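Local structure of uncharacterized protein (Nitrosomonas europaea, 6M0Q) at residues Ala31-Ala35 / Lys36-Asp40. The protein is of unknown function but is found bound to another protein in a six-chain assembly, probably as a small accessory partner of hydroxylamine oxidoreductase. Residues are numbered along the deposited sequence; the frame is centred on the assembly and turned at random.
Sequences APISA and KDMLD
Ser34 and Met38 are joined where the extended chain 31-34 turns into helix 35-43: Met38 N donates to Ser34 O over 3.0 Å, nearly straight at 166°. The next bond, from Leu39 N to Ala35 O at 2.9 Å, continues the same i to i+4 pattern and confirms helical geometry from Ala35 onward. Ser34 OG accepts from Asp37 N at 3.2 Å, with an N-H...O angle of 152°. Its chi1 of 70° sets OG between the backbone N and the carbonyl carbon, bent back over the first turn. The return link runs through a water, which accepts from Ser34 N at 2.8 Å and donates to Asp37 OD1 at 2.7 Å. Asp37 OD2, the other carboxylate oxygen, forms a salt bridge with Lys36 NZ at 3.4 Å, the hydrogen bond within it being weak. An alanine in place of Ser34 would probably leave the amide of Asp37 without its capping acceptor and the first turn less firmly held. On the apolar side, Ile33 CG2 lies 3.9 Å from Met38 SD, the two side chains crossing at about a right angle, and 3.6 Å from Asp37 CB. Ile33 also packs on Ala79 of helix 69-83. Taken together, the evidence describes a serine N-cap with a water-mediated variant of the capping box, flanked by a hydrophobic staple between Ile33 and Met38.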
ATOM      1  N   ALA B  31      17.747 -33.200  11.463  1.00 36.02           N
ATOM      2  CA  ALA B  31      16.717 -34.091  10.952  1.00 35.63           C
ATOM      3  C   ALA B  31      15.401 -33.316  10.882  1.00 37.16           C
ATOM      4  O   ALA B  31      15.059 -32.594  11.830  1.00 37.34           O
ATOM      5  CB  ALA B  31      16.573 -35.330  11.835  1.00 36.51           C
ATOM      6  N   PRO B  32      14.677 -33.379   9.773  1.00 36.69           N
ATOM      7  CA  PRO B  32      13.502 -32.522   9.637  1.00 34.99           C
ATOM      8  C   PRO B  32      12.425 -32.904  10.636  1.00 33.13           C
ATOM      9  O   PRO B  32      12.281 -34.068  11.026  1.00 31.69           O
ATOM     10  CB  PRO B  32      13.052 -32.758   8.192  1.00 36.13           C
ATOM     11  CG  PRO B  32      14.296 -33.179   7.493  1.00 36.60           C
ATOM     12  CD  PRO B  32      15.000 -34.055   8.507  1.00 37.95           C
ATOM     13  N   ILE B  33      11.715 -31.888  11.103  1.00 30.61           N
ATOM     14  CA  ILE B  33      10.541 -32.057  11.940  1.00 30.24           C
ATOM     15  C   ILE B  33       9.499 -31.120  11.365  1.00 30.91           C
ATOM     16  O   ILE B  33       9.773 -29.931  11.161  1.00 31.14           O
ATOM     17  CB  ILE B  33      10.815 -31.744  13.427  1.00 27.91           C
ATOM     18  CG1 ILE B  33      11.995 -32.574  13.949  1.00 31.88           C
ATOM     19  CG2 ILE B  33       9.534 -31.955  14.271  1.00 28.25           C
ATOM     20  CD1 ILE B  33      12.374 -32.288  15.390  1.00 30.63           C
ATOM     21  N   SER B  34       8.332 -31.669  11.053  1.00 31.19           N
ATOM     22  CA  SER B  34       7.264 -30.884  10.476  1.00 31.31           C
ATOM     23  C   SER B  34       6.835 -29.785  11.439  1.00 26.74           C
ATOM     24  O   SER B  34       7.031 -29.862  12.662  1.00 25.06           O
ATOM     25  CB  SER B  34       6.065 -31.768  10.168  1.00 32.40           C
ATOM     26  OG  SER B  34       5.481 -32.164  11.397  1.00 35.75           O
ATOM     27  N   ALA B  35       6.207 -28.764  10.868  1.00 23.30           N
ATOM     28  CA  ALA B  35       5.739 -27.657  11.681  1.00 23.06           C
ATOM     29  C   ALA B  35       4.686 -28.116  12.677  1.00 22.61           C
ATOM     30  O   ALA B  35       4.683 -27.665  13.832  1.00 25.43           O
ATOM     31  CB  ALA B  35       5.193 -26.543  10.786  1.00 22.90           C
ATOM     32  N   LYS B  36       3.774 -29.009  12.258  1.00 23.00           N
ATOM     33  CA  LYS B  36       2.734 -29.441  13.194  1.00 26.17           C
ATOM     34  C   LYS B  36       3.339 -30.188  14.371  1.00 30.61           C
ATOM     35  O   LYS B  36       2.836 -30.093  15.501  1.00 33.41           O
ATOM     36  CB  LYS B  36       1.694 -30.313  12.497  1.00 28.91           C
ATOM     37  CG  LYS B  36       2.244 -31.576  11.878  1.00 31.11           C
ATOM     38  CD  LYS B  36       1.122 -32.357  11.249  1.00 33.58           C
ATOM     39  CE  LYS B  36       0.235 -32.951  12.309  1.00 34.39           C
ATOM     40  NZ  LYS B  36       0.968 -34.015  13.039  1.00 37.85           N
ATOM     41  N   ASP B  37       4.424 -30.922  14.130  1.00 29.63           N
ATOM     42  CA  ASP B  37       5.079 -31.638  15.219  1.00 32.95           C
ATOM     43  C   ASP B  37       5.833 -30.679  16.133  1.00 31.72           C
ATOM     44  O   ASP B  37       5.832 -30.862  17.355  1.00 34.32           O
ATOM     45  CB  ASP B  37       6.020 -32.716  14.675  1.00 33.42           C
ATOM     46  CG  ASP B  37       5.279 -33.937  14.114  1.00 39.75           C
ATOM     47  OD1 ASP B  37       5.904 -34.681  13.320  1.00 44.23           O
ATOM     48  OD2 ASP B  37       4.090 -34.160  14.454  1.00 41.12           O
ATOM     49  N   MET B  38       6.485 -29.659  15.564  1.00 29.01           N
ATOM     50  CA  MET B  38       7.095 -28.608  16.379  1.00 27.48           C
ATOM     51  C   MET B  38       6.055 -27.939  17.263  1.00 28.60           C
ATOM     52  O   MET B  38       6.281 -27.716  18.463  1.00 29.45           O
ATOM     53  CB  MET B  38       7.767 -27.567  15.481  1.00 28.31           C
ATOM     54  CG  MET B  38       9.044 -28.039  14.800  1.00 34.73           C
ATOM     55  SD  MET B  38      10.308 -28.545  15.994  1.00 39.95           S
ATOM     56  CE  MET B  38      10.714 -26.983  16.806  1.00 39.55           C
ATOM     57  N   LEU B  39       4.902 -27.609  16.675  1.00 25.82           N
ATOM     58  CA  LEU B  39       3.819 -27.018  17.442  1.00 24.93           C
ATOM     59  C   LEU B  39       3.393 -27.935  18.577  1.00 28.72           C
ATOM     60  O   LEU B  39       3.291 -27.501  19.730  1.00 28.95           O
ATOM     61  CB  LEU B  39       2.643 -26.709  16.522  1.00 21.69           C
ATOM     62  CG  LEU B  39       2.974 -25.417  15.780  1.00 22.30           C
ATOM     63  CD1 LEU B  39       2.106 -25.300  14.563  1.00 22.19           C
ATOM     64  CD2 LEU B  39       2.819 -24.222  16.732  1.00 21.49           C
ATOM     65  N   ASP B  40       3.125 -29.207  18.266  1.00 28.27           N
ATOM     66  CA  ASP B  40       2.698 -30.149  19.298  1.00 28.43           C
ATOM     67  C   ASP B  40       3.766 -30.309  20.361  1.00 30.90           C
ATOM     68  O   ASP B  40       3.457 -30.402  21.552  1.00 35.33           O
ATOM     69  CB  ASP B  40       2.353 -31.488  18.654  1.00 30.29           C
ATOM     70  CG  ASP B  40       1.141 -31.372  17.718  1.00 35.01           C
ATOM     71  OD1 ASP B  40       0.502 -30.293  17.749  1.00 35.61           O
ATOM     72  OD2 ASP B  40       0.826 -32.330  16.977  1.00 35.50           O
TER
HETATM   73  O   HOH W   1       8.061 -34.408  11.750  1.00 30.53           O